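Local atomic coordinates of Keto/oxoacid ferredoxin oxidoreductase, gamma subunit (Geobacter sulfurreducens, PDB entry 3ON3), a protein that probably forms the gamma subunit of a 2-oxoacid:ferredoxin oxidoreductase, an enzyme family that oxidatively decarboxylates 2-oxoacids to acyl-CoA and passes the electrons to ferredoxin. Residues Ala51-Val56 with Asp83-Asp88; Ala73-Thr78 with Val94-Ser99; Ala131-Leu136 with Arg168-Met173. All blocks are in the same frame, centred on the assembly; numbering follows the deposited sequence.

Contact 1. Residues Ala51-Val56 with Asp83-Asp88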
ATOM      1  N   ALA B  51      -8.270   1.394  16.117  1.00 78.75           N
ATOM      2  CA  ALA B  51      -7.513   2.427  15.410  1.00 71.42           C
ATOM      3  C   ALA B  51      -6.340   1.803  14.668  1.00 74.34           C
ATOM      4  O   ALA B  51      -5.663   0.914  15.181  1.00 76.46           O
ATOM      5  CB  ALA B  51      -7.016   3.472  16.384  1.00 64.04           C
ATOM      6  N   SER B  52      -6.089   2.274  13.457  1.00 80.15           N
ATOM      7  CA  SER B  52      -5.077   1.651  12.618  1.00 73.00           C
ATOM      8  C   SER B  52      -4.172   2.703  12.001  1.00 56.83           C
ATOM      9  O   SER B  52      -4.513   3.883  11.992  1.00 57.16           O
ATOM     10  CB  SER B  52      -5.759   0.809  11.545  1.00 70.20           C
ATOM     11  OG  SER B  52      -6.870   0.140  12.119  1.00 68.55           O
ATOM     12  N   LYS B  53      -3.016   2.280  11.503  1.00 49.19           N
ATOM     13  CA  LYS B  53      -2.067   3.222  10.920  1.00 55.48           C
ATOM     14  C   LYS B  53      -1.294   2.609   9.770  1.00 61.89           C
ATOM     15  O   LYS B  53      -1.126   1.381   9.687  1.00 66.21           O
ATOM     16  CB  LYS B  53      -1.061   3.703  11.963  1.00 54.86           C
ATOM     17  CG  LYS B  53      -0.137   2.593  12.462  1.00 53.74           C
ATOM     18  CD  LYS B  53       1.069   3.153  13.183  1.00 63.02           C
ATOM     19  CE  LYS B  53       2.022   2.040  13.577  1.00 68.13           C
ATOM     20  NZ  LYS B  53       2.499   1.314  12.375  1.00 71.38           N
ATOM     21  N   SER B  54      -0.822   3.485   8.888  1.00 50.32           N
ATOM     22  CA  SER B  54       0.175   3.131   7.892  1.00 50.80           C
ATOM     23  C   SER B  54       1.336   4.115   8.058  1.00 49.15           C
ATOM     24  O   SER B  54       1.151   5.229   8.562  1.00 51.24           O
ATOM     25  CB  SER B  54      -0.417   3.186   6.484  1.00 50.92           C
ATOM     26  OG  SER B  54      -0.363   4.503   5.957  1.00 64.73           O
ATOM     27  N   GLU B  55       2.536   3.699   7.683  1.00 43.92           N
ATOM     28  CA  GLU B  55       3.714   4.525   7.927  1.00 50.58           C
ATOM     29  C   GLU B  55       4.458   4.857   6.648  1.00 45.05           C
ATOM     30  O   GLU B  55       4.425   4.091   5.678  1.00 44.64           O
ATOM     31  CB  GLU B  55       4.681   3.829   8.880  1.00 58.48           C
ATOM     32  CG  GLU B  55       4.174   3.669  10.292  1.00 77.74           C
ATOM     33  CD  GLU B  55       5.217   3.044  11.190  1.00 97.65           C
ATOM     34  OE1 GLU B  55       6.382   2.925  10.744  1.00102.54           O
ATOM     35  OE2 GLU B  55       4.881   2.674  12.335  1.00105.75           O
ATOM     36  N   VAL B  56       5.127   6.004   6.647  1.00 37.22           N
ATOM     37  CA  VAL B  56       6.043   6.323   5.565  1.00 41.77           C
ATOM     38  C   VAL B  56       7.307   6.969   6.122  1.00 41.77           C
ATOM     39  O   VAL B  56       7.257   7.831   7.002  1.00 38.76           O
ATOM     40  CB  VAL B  56       5.384   7.183   4.431  1.00 42.88           C
ATOM     41  CG1 VAL B  56       4.738   8.431   4.999  1.00 56.70           C
ATOM     42  CG2 VAL B  56       6.416   7.550   3.351  1.00 37.23           C
ATOM     43  N   ASP B  83      -5.542   8.821  20.490  1.00 55.40           N
ATOM     44  CA  ASP B  83      -5.266   8.197  21.783  1.00 61.69           C
ATOM     45  C   ASP B  83      -4.159   7.155  21.665  1.00 59.69           C
ATOM     46  O   ASP B  83      -3.163   7.193  22.387  1.00 61.34           O
ATOM     47  CB  ASP B  83      -6.528   7.525  22.314  1.00 63.69           C
ATOM     48  CG  ASP B  83      -7.621   8.515  22.640  1.00 67.21           C
ATOM     49  OD1 ASP B  83      -7.344   9.730  22.633  1.00 68.66           O
ATOM     50  OD2 ASP B  83      -8.759   8.075  22.906  1.00 63.79           O
ATOM     51  N   LYS B  84      -4.343   6.232  20.733  1.00 62.10           N
ATOM     52  CA  LYS B  84      -3.407   5.133  20.519  1.00 63.64           C
ATOM     53  C   LYS B  84      -2.016   5.557  20.038  1.00 63.59           C
ATOM     54  O   LYS B  84      -1.013   4.960  20.419  1.00 65.33           O
ATOM     55  CB  LYS B  84      -4.011   4.143  19.520  1.00 64.06           C
ATOM     56  CG  LYS B  84      -3.204   2.876  19.284  1.00 58.25           C
ATOM     57  CD  LYS B  84      -4.045   1.872  18.511  1.00 61.98           C
ATOM     58  CE  LYS B  84      -3.325   0.543  18.322  1.00 73.41           C
ATOM     59  NZ  LYS B  84      -4.214  -0.495  17.713  1.00 81.59           N
ATOM     60  N   TYR B  85      -1.941   6.580  19.198  1.00 60.60           N
ATOM     61  CA  TYR B  85      -0.703   6.802  18.463  1.00 50.00           C
ATOM     62  C   TYR B  85       0.143   8.023  18.833  1.00 58.47           C
ATOM     63  O   TYR B  85       1.326   8.074  18.491  1.00 62.70           O
ATOM     64  CB  TYR B  85      -0.997   6.779  16.978  1.00 47.09           C
ATOM     65  CG  TYR B  85      -1.380   5.408  16.481  1.00 50.04           C
ATOM     66  CD1 TYR B  85      -0.509   4.334  16.616  1.00 54.00           C
ATOM     67  CD2 TYR B  85      -2.608   5.189  15.868  1.00 48.03           C
ATOM     68  CE1 TYR B  85      -0.853   3.068  16.162  1.00 59.64           C
ATOM     69  CE2 TYR B  85      -2.962   3.940  15.407  1.00 55.49           C
ATOM     70  CZ  TYR B  85      -2.080   2.876  15.551  1.00 63.89           C
ATOM     71  OH  TYR B  85      -2.429   1.622  15.079  1.00 58.41           O
ATOM     72  N   SER B  86      -0.445   8.985  19.544  1.00 47.26           N
ATOM     73  CA  SER B  86       0.230  10.245  19.816  1.00 46.70           C
ATOM     74  C   SER B  86       1.518  10.092  20.626  1.00 58.54           C
ATOM     75  O   SER B  86       2.441  10.897  20.487  1.00 61.81           O
ATOM     76  CB  SER B  86      -0.714  11.207  20.530  1.00 58.79           C
ATOM     77  OG  SER B  86      -0.880  10.837  21.896  1.00 72.16           O
ATOM     78  N   ALA B  87       1.581   9.066  21.473  1.00 61.21           N
ATOM     79  CA  ALA B  87       2.744   8.863  22.333  1.00 67.15           C
ATOM     80  C   ALA B  87       4.034   8.694  21.537  1.00 71.45           C
ATOM     81  O   ALA B  87       5.121   9.011  22.026  1.00 72.15           O
ATOM     82  CB  ALA B  87       2.526   7.665  23.265  1.00 67.12           C
ATOM     83  N   ASP B  88       3.905   8.193  20.311  1.00 72.22           N
ATOM     84  CA  ASP B  88       5.058   7.959  19.441  1.00 76.17           C
ATOM     85  C   ASP B  88       5.548   9.247  18.780  1.00 64.20           C
ATOM     86  O   ASP B  88       6.728   9.389  18.477  1.00 61.46           O
ATOM     87  CB  ASP B  88       4.715   6.917  18.376  1.00 83.64           C
ATOM     88  CG  ASP B  88       4.194   5.619  18.976  1.00 94.18           C
ATOM     89  OD1 ASP B  88       4.618   5.262  20.101  1.00 95.33           O
ATOM     90  OD2 ASP B  88       3.356   4.959  18.323  1.00 97.18           O
TER

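Contact 2. Residues Ala73-Thr78 with Val94-Ser99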
ATOM      1  N   ALA B  73       5.702  13.256  12.308  1.00 40.17           N
ATOM      2  CA  ALA B  73       4.396  13.809  12.002  1.00 37.23           C
ATOM      3  C   ALA B  73       3.353  12.727  12.115  1.00 39.18           C
ATOM      4  O   ALA B  73       3.615  11.562  11.819  1.00 53.88           O
ATOM      5  CB  ALA B  73       4.388  14.400  10.579  1.00 37.19           C
ATOM      6  N   LEU B  74       2.153  13.106  12.513  1.00 34.91           N
ATOM      7  CA  LEU B  74       1.105  12.109  12.678  1.00 40.92           C
ATOM      8  C   LEU B  74      -0.271  12.620  12.284  1.00 42.57           C
ATOM      9  O   LEU B  74      -0.734  13.655  12.769  1.00 39.95           O
ATOM     10  CB  LEU B  74       1.068  11.609  14.121  1.00 41.08           C
ATOM     11  CG  LEU B  74      -0.147  10.736  14.454  1.00 37.45           C
ATOM     12  CD1 LEU B  74       0.002   9.295  13.899  1.00 43.46           C
ATOM     13  CD2 LEU B  74      -0.408  10.711  15.951  1.00 33.46           C
ATOM     14  N   LEU B  75      -0.929  11.877  11.404  1.00 40.11           N
ATOM     15  CA  LEU B  75      -2.316  12.153  11.101  1.00 42.34           C
ATOM     16  C   LEU B  75      -3.186  11.237  11.940  1.00 42.39           C
ATOM     17  O   LEU B  75      -2.921  10.055  12.009  1.00 43.23           O
ATOM     18  CB  LEU B  75      -2.604  11.884   9.631  1.00 41.01           C
ATOM     19  CG  LEU B  75      -4.113  11.863   9.374  1.00 43.97           C
ATOM     20  CD1 LEU B  75      -4.687  13.278   9.449  1.00 42.71           C
ATOM     21  CD2 LEU B  75      -4.434  11.218   8.031  1.00 34.39           C
ATOM     22  N   ALA B  76      -4.220  11.790  12.564  1.00 48.83           N
ATOM     23  CA  ALA B  76      -5.223  10.997  13.270  1.00 45.35           C
ATOM     24  C   ALA B  76      -6.630  11.446  12.878  1.00 46.17           C
ATOM     25  O   ALA B  76      -7.062  12.543  13.222  1.00 46.58           O
ATOM     26  CB  ALA B  76      -5.030  11.096  14.788  1.00 42.22           C
ATOM     27  N   LEU B  77      -7.350  10.588  12.168  1.00 43.85           N
ATOM     28  CA  LEU B  77      -8.695  10.935  11.722  1.00 44.15           C
ATOM     29  C   LEU B  77      -9.766  10.589  12.770  1.00 53.16           C
ATOM     30  O   LEU B  77     -10.908  11.053  12.680  1.00 54.01           O
ATOM     31  CB  LEU B  77      -9.003  10.263  10.373  1.00 40.00           C
ATOM     32  CG  LEU B  77      -8.304  10.848   9.134  1.00 46.89           C
ATOM     33  CD1 LEU B  77      -8.608  10.017   7.884  1.00 45.58           C
ATOM     34  CD2 LEU B  77      -8.680  12.325   8.920  1.00 46.27           C
ATOM     35  N   THR B  78      -9.385   9.779  13.759  1.00 50.19           N
ATOM     36  CA  THR B  78     -10.284   9.395  14.855  1.00 55.73           C
ATOM     37  C   THR B  78      -9.633   9.593  16.221  1.00 54.32           C
ATOM     38  O   THR B  78      -8.410   9.527  16.344  1.00 58.04           O
ATOM     39  CB  THR B  78     -10.711   7.907  14.764  1.00 60.80           C
ATOM     40  OG1 THR B  78      -9.596   7.068  15.092  1.00 56.48           O
ATOM     41  CG2 THR B  78     -11.232   7.563  13.369  1.00 57.61           C
ATOM     42  N   VAL B  94       4.658  17.279  14.165  1.00 50.94           N
ATOM     43  CA  VAL B  94       3.425  17.711  13.518  1.00 49.99           C
ATOM     44  C   VAL B  94       2.259  16.813  13.907  1.00 46.26           C
ATOM     45  O   VAL B  94       2.317  15.594  13.760  1.00 42.17           O
ATOM     46  CB  VAL B  94       3.586  17.747  11.967  1.00 45.68           C
ATOM     47  CG1 VAL B  94       2.231  17.761  11.258  1.00 45.85           C
ATOM     48  CG2 VAL B  94       4.408  18.947  11.559  1.00 34.84           C
ATOM     49  N   LEU B  95       1.199  17.416  14.420  1.00 41.84           N
ATOM     50  CA  LEU B  95       0.030  16.641  14.788  1.00 43.13           C
ATOM     51  C   LEU B  95      -1.175  17.164  14.045  1.00 41.52           C
ATOM     52  O   LEU B  95      -1.629  18.252  14.298  1.00 43.90           O
ATOM     53  CB  LEU B  95      -0.208  16.682  16.297  1.00 48.40           C
ATOM     54  CG  LEU B  95      -1.536  16.061  16.760  1.00 51.00           C
ATOM     55  CD1 LEU B  95      -1.646  14.614  16.318  1.00 36.74           C
ATOM     56  CD2 LEU B  95      -1.732  16.178  18.270  1.00 50.88           C
ATOM     57  N   LEU B  96      -1.676  16.381  13.100  1.00 47.55           N
ATOM     58  CA  LEU B  96      -2.835  16.770  12.315  1.00 40.15           C
ATOM     59  C   LEU B  96      -3.997  15.855  12.635  1.00 38.44           C
ATOM     60  O   LEU B  96      -3.905  14.625  12.475  1.00 41.62           O
ATOM     61  CB  LEU B  96      -2.514  16.701  10.818  1.00 45.79           C
ATOM     62  CG  LEU B  96      -3.676  16.850   9.828  1.00 45.25           C
ATOM     63  CD1 LEU B  96      -4.227  18.297   9.811  1.00 36.70           C
ATOM     64  CD2 LEU B  96      -3.253  16.424   8.438  1.00 43.05           C
ATOM     65  N   VAL B  97      -5.093  16.452  13.078  1.00 39.29           N
ATOM     66  CA  VAL B  97      -6.274  15.673  13.431  1.00 51.12           C
ATOM     67  C   VAL B  97      -7.509  16.213  12.725  1.00 47.83           C
ATOM     68  O   VAL B  97      -7.488  17.324  12.219  1.00 43.82           O
ATOM     69  CB  VAL B  97      -6.497  15.639  14.972  1.00 51.55           C
ATOM     70  CG1 VAL B  97      -5.226  15.192  15.683  1.00 49.03           C
ATOM     71  CG2 VAL B  97      -6.942  17.007  15.505  1.00 53.43           C
ATOM     72  N   ASP B  98      -8.571  15.415  12.670  1.00 47.02           N
ATOM     73  CA  ASP B  98      -9.874  15.933  12.283  1.00 47.06           C
ATOM     74  C   ASP B  98     -10.552  16.545  13.512  1.00 56.05           C
ATOM     75  O   ASP B  98     -10.580  15.935  14.584  1.00 54.91           O
ATOM     76  CB  ASP B  98     -10.752  14.851  11.659  1.00 48.59           C
ATOM     77  CG  ASP B  98     -12.159  15.350  11.359  1.00 53.18           C
ATOM     78  OD1 ASP B  98     -12.857  15.766  12.300  1.00 58.57           O
ATOM     79  OD2 ASP B  98     -12.574  15.337  10.188  1.00 51.60           O
ATOM     80  N   SER B  99     -11.090  17.751  13.358  1.00 57.02           N
ATOM     81  CA  SER B  99     -11.573  18.517  14.512  1.00 60.57           C
ATOM     82  C   SER B  99     -12.977  18.140  14.975  1.00 65.86           C
ATOM     83  O   SER B  99     -13.345  18.388  16.125  1.00 65.42           O
ATOM     84  CB  SER B  99     -11.503  20.019  14.233  1.00 53.21           C
ATOM     85  OG  SER B  99     -12.340  20.366  13.149  1.00 62.81           O
TER

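Contact 3. Residues Ala131-Leu136 with Arg168-Met173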
ATOM      1  N   ALA B 131     -11.493  11.739   1.741  1.00 40.45           N
ATOM      2  CA  ALA B 131     -11.026  12.439   2.942  1.00 39.16           C
ATOM      3  C   ALA B 131      -9.536  12.221   3.142  1.00 39.17           C
ATOM      4  O   ALA B 131      -8.823  13.132   3.550  1.00 39.06           O
ATOM      5  CB  ALA B 131     -11.816  12.012   4.168  1.00 36.30           C
ATOM      6  N   ASN B 132      -9.063  11.019   2.821  1.00 36.34           N
ATOM      7  CA  ASN B 132      -7.632  10.725   2.862  1.00 34.38           C
ATOM      8  C   ASN B 132      -6.798  11.607   1.933  1.00 34.24           C
ATOM      9  O   ASN B 132      -5.626  11.831   2.200  1.00 40.52           O
ATOM     10  CB  ASN B 132      -7.369   9.250   2.546  1.00 38.37           C
ATOM     11  CG  ASN B 132      -7.860   8.845   1.163  1.00 38.00           C
ATOM     12  OD1 ASN B 132      -8.833   9.398   0.635  1.00 52.20           O
ATOM     13  ND2 ASN B 132      -7.185   7.876   0.569  1.00 31.76           N
ATOM     14  N   ILE B 133      -7.403  12.089   0.846  1.00 35.46           N
ATOM     15  CA  ILE B 133      -6.711  12.965  -0.113  1.00 33.35           C
ATOM     16  C   ILE B 133      -6.629  14.365   0.468  1.00 30.73           C
ATOM     17  O   ILE B 133      -5.593  15.005   0.410  1.00 30.57           O
ATOM     18  CB  ILE B 133      -7.404  13.011  -1.518  1.00 40.99           C
ATOM     19  CG1 ILE B 133      -7.589  11.600  -2.086  1.00 48.03           C
ATOM     20  CG2 ILE B 133      -6.604  13.874  -2.512  1.00 34.14           C
ATOM     21  CD1 ILE B 133      -6.316  10.730  -2.033  1.00 35.47           C
ATOM     22  N   VAL B 134      -7.731  14.821   1.049  1.00 34.81           N
ATOM     23  CA  VAL B 134      -7.714  16.041   1.849  1.00 32.85           C
ATOM     24  C   VAL B 134      -6.590  16.044   2.885  1.00 31.15           C
ATOM     25  O   VAL B 134      -5.818  16.995   2.969  1.00 37.51           O
ATOM     26  CB  VAL B 134      -9.024  16.267   2.568  1.00 31.64           C
ATOM     27  CG1 VAL B 134      -8.977  17.617   3.320  1.00 30.79           C
ATOM     28  CG2 VAL B 134     -10.174  16.238   1.585  1.00 38.38           C
ATOM     29  N   ALA B 135      -6.487  14.965   3.652  1.00 32.48           N
ATOM     30  CA  ALA B 135      -5.500  14.876   4.725  1.00 37.13           C
ATOM     31  C   ALA B 135      -4.083  14.889   4.154  1.00 34.27           C
ATOM     32  O   ALA B 135      -3.149  15.402   4.759  1.00 38.26           O
ATOM     33  CB  ALA B 135      -5.734  13.610   5.540  1.00 46.37           C
ATOM     34  N   LEU B 136      -3.943  14.307   2.976  1.00 36.42           N
ATOM     35  CA  LEU B 136      -2.658  14.192   2.312  1.00 36.22           C
ATOM     36  C   LEU B 136      -2.191  15.573   1.852  1.00 35.67           C
ATOM     37  O   LEU B 136      -1.012  15.923   1.988  1.00 34.46           O
ATOM     38  CB  LEU B 136      -2.798  13.234   1.131  1.00 40.17           C
ATOM     39  CG  LEU B 136      -1.588  12.764   0.332  1.00 45.42           C
ATOM     40  CD1 LEU B 136      -1.091  13.882  -0.603  1.00 40.42           C
ATOM     41  CD2 LEU B 136      -0.491  12.245   1.255  1.00 43.13           C
ATOM     42  N   ARG B 168      -8.156  16.409  -7.324  1.00 31.11           N
ATOM     43  CA  ARG B 168      -7.373  17.639  -7.369  1.00 34.50           C
ATOM     44  C   ARG B 168      -7.932  18.651  -6.368  1.00 34.27           C
ATOM     45  O   ARG B 168      -7.188  19.245  -5.605  1.00 37.36           O
ATOM     46  CB  ARG B 168      -7.350  18.244  -8.783  1.00 34.73           C
ATOM     47  CG  ARG B 168      -7.104  19.759  -8.805  1.00 39.88           C
ATOM     48  CD  ARG B 168      -5.689  20.168  -8.385  1.00 44.67           C
ATOM     49  NE  ARG B 168      -5.622  21.618  -8.169  1.00 56.20           N
ATOM     50  CZ  ARG B 168      -4.504  22.337  -8.046  1.00 47.71           C
ATOM     51  NH1 ARG B 168      -3.314  21.765  -8.127  1.00 52.38           N
ATOM     52  NH2 ARG B 168      -4.582  23.641  -7.836  1.00 57.34           N
ATOM     53  N   LYS B 169      -9.253  18.836  -6.389  1.00 37.38           N
ATOM     54  CA  LYS B 169      -9.936  19.735  -5.464  1.00 32.63           C
ATOM     55  C   LYS B 169      -9.720  19.346  -3.993  1.00 38.30           C
ATOM     56  O   LYS B 169      -9.451  20.201  -3.144  1.00 46.39           O
ATOM     57  CB  LYS B 169     -11.431  19.806  -5.795  1.00 34.71           C
ATOM     58  CG  LYS B 169     -12.198  20.872  -5.008  1.00 40.03           C
ATOM     59  CD  LYS B 169     -13.653  20.934  -5.450  1.00 49.57           C
ATOM     60  CE  LYS B 169     -14.427  21.996  -4.687  1.00 63.31           C
ATOM     61  NZ  LYS B 169     -13.842  23.355  -4.911  1.00 75.85           N
ATOM     62  N   ALA B 170      -9.830  18.058  -3.694  1.00 32.55           N
ATOM     63  CA  ALA B 170      -9.637  17.567  -2.336  1.00 37.75           C
ATOM     64  C   ALA B 170      -8.221  17.865  -1.867  1.00 36.63           C
ATOM     65  O   ALA B 170      -8.001  18.314  -0.739  1.00 34.48           O
ATOM     66  CB  ALA B 170      -9.916  16.046  -2.264  1.00 30.15           C
ATOM     67  N   PHE B 171      -7.261  17.579  -2.734  1.00 28.77           N
ATOM     68  CA  PHE B 171      -5.862  17.794  -2.411  1.00 31.38           C
ATOM     69  C   PHE B 171      -5.584  19.281  -2.161  1.00 35.68           C
ATOM     70  O   PHE B 171      -4.953  19.645  -1.170  1.00 32.02           O
ATOM     71  CB  PHE B 171      -4.986  17.263  -3.547  1.00 36.43           C
ATOM     72  CG  PHE B 171      -3.537  17.673  -3.452  1.00 40.61           C
ATOM     73  CD1 PHE B 171      -2.672  17.025  -2.576  1.00 34.71           C
ATOM     74  CD2 PHE B 171      -3.031  18.683  -4.267  1.00 40.04           C
ATOM     75  CE1 PHE B 171      -1.330  17.394  -2.497  1.00 37.12           C
ATOM     76  CE2 PHE B 171      -1.685  19.065  -4.192  1.00 36.80           C
ATOM     77  CZ  PHE B 171      -0.836  18.420  -3.313  1.00 39.50           C
ATOM     78  N   GLN B 172      -6.053  20.132  -3.072  1.00 33.65           N
ATOM     79  CA  GLN B 172      -5.848  21.578  -2.970  1.00 33.80           C
ATOM     80  C   GLN B 172      -6.460  22.119  -1.678  1.00 39.85           C
ATOM     81  O   GLN B 172      -5.831  22.875  -0.953  1.00 41.92           O
ATOM     82  CB  GLN B 172      -6.452  22.287  -4.194  1.00 31.81           C
ATOM     83  CG  GLN B 172      -6.354  23.799  -4.159  1.00 39.90           C
ATOM     84  CD  GLN B 172      -4.939  24.283  -3.917  1.00 38.98           C
ATOM     85  OE1 GLN B 172      -3.984  23.748  -4.462  1.00 38.28           O
ATOM     86  NE2 GLN B 172      -4.804  25.291  -3.081  1.00 35.82           N
HETATM   87  N   MSE B 173      -7.685  21.701  -1.388  1.00 37.92           N
HETATM   88  CA  MSE B 173      -8.388  22.155  -0.199  1.00 36.57           C
HETATM   89  C   MSE B 173      -7.765  21.690   1.108  1.00 37.60           C
HETATM   90  O   MSE B 173      -7.722  22.454   2.082  1.00 28.73           O
HETATM   91  CB  MSE B 173      -9.854  21.751  -0.247  1.00 40.54           C
HETATM   92  CG  MSE B 173     -10.616  22.388  -1.395  1.00 51.98           C
HETATM   93 SE   MSE B 173     -12.541  22.425  -1.064  1.00 81.46          SE
HETATM   94  CE  MSE B 173     -12.558  23.763   0.363  1.00 73.76           C
TER

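Contact 1. Residues Ala51-Val56 with Asp83-Asp88
In Y85, CG stands anti to the carbonyl carbon (chi1 -69°), and in K53 CG sits between backbone N and carbonyl carbon (chi1 66°); from these starts the two side chains cross obliquely. They meet where the end of helix 79-85 in an alpha/beta fold packs on the start of strand 52-59. K53 CB lies over one ring face, displaced toward the rim, in a CH-pi contact 4.1 Å from the centroid and 24° off the normal. Further out, K53 CD comes to 3.5 Å from Y85 CE1. K84 CG covers the opposite face over its centre, which holds the ring between two lysine aliphatic chains.

The A51 carbonyl is the polar focus. The extended K84 side chain gives a hydrogen bond from NZ to A51 O (3.2 Å). Y85 OH lies 3.3 Å from the same A51 O, a weak bond and not a settled one, because its proton has another acceptor within reach. S11 of strand 6-12 touches both K53 and Y85. Beyond the ring the lysine chain bends at chi4, and K53 NZ forms a salt bridge of 2.7 Å with E55 OE2, from above the carboxylate plane.

Contact 2. Residues Ala73-Thr78 with Val94-Ser99
A73-A76 and V94-V97 pair in register as neighbouring parallel strands of the mixed sheet, joined through helix 79-85 in a beta-alpha-beta crossover. The short strand axes approach to 4.7 Å with 11° between their directions.

Four backbone hydrogen bonds define the ladder, beginning with L74 N to V94 O. L96 N to L74 O and A76 N to L96 O are both 2.9 Å, with N-H...O angles of 168° and 162°. The last stretches to 3.3 Å between D98 N and A76 O, where the first strand ends. CA-H...O contacts supplement them, among them L75 CA to L96 O at 3.2 Å.

Apolar contacts divide between the two faces. On one, A73 packs on V94 and L75 on L96; on the other, L74 meets L95 and A76 meets V97. In each leucine pair the side chains lie side by side, pointing the same way. L75 CD1 comes to 3.6 Å from L96 CD2, whereas L74 CD2 and L95 CD1 are 4.1 Å apart. Helix 131-143 covers the L75-L96 face through A135, A138 and M139.

Polar groups gather at the C-terminal ends. T78 N-caps helix 79-85, its OG1 accepting from A81 N. The buried D98 carboxylate accepts from backbone amides on both oxygens: OD1 from L101 N, and OD2 from I118 N.

Contact 3. Residues Ala131-Leu136 with Arg168-Met173
A170 faces I133 and V134 as the small residue at the closest passage of two helices, and its CB fits between their branches: V134 CG2 stands 3.9 Å from A170 CB, and I133 CG2 4.0 Å from the same atom. With no more than a methyl group in the way, the CA atoms of V134 and A170 come within 4.9 Å. The short helical axes approach to 6.9 Å, a close spacing for packed helices, and cross at -40°.

At this point backbone meets backbone directly. V134 CA lies 3.5 Å from A170 O, with an angle of 155° at the hydrogen, which makes it a CA-H...O contact. V134 CG2 lies 3.8 Å from the same A170 O.

I133 supplies the next bump. Its CG2, anti to the backbone N, enters the hollow beside A170 and reaches F171 CB at 3.9 Å; the two side chains cross at about a right angle. The F171 side chain projects past I133 toward L136, its CG also anti to the backbone N (chi1 168°). L136 CD1 meets the ring at its edge, near the ring plane, 4.0 Å from F171 CE1, so the aromatic rim rather than a face takes the leucine methyl.

The interface lies within a helical layer. Helix 18-32 borders I133 and L136 through I24; helix 148-157 brings V155 against I133, L136 and F171; and helix 117-125 packs A121 on V134 and V125 on A170. On its other side helix 131-143 lies on the sheet.

Contacts 1 and 2 interlock along the chain, since strand 71-76 lies between the two segments of contact 1 and is followed by helix 79-85. Their centres are 9 Å apart, and they touch where L74 CD2 packs 3.9 Å from S86 CA. Contact 3 closes later in sequence. It meets contact 2 through A135, whose CB is 3.7 Å from L75 CD2; those centres are 14 Å apart. Contacts 1 and 3 do not touch: their nearest atoms are about 7 Å apart. Strand 52-59 of contact 1 belongs to the same sheet as contact 2; S86 packs on L74 at one face of that sheet, and the helix pair of contact 3 packs on L75 and L96 at the other.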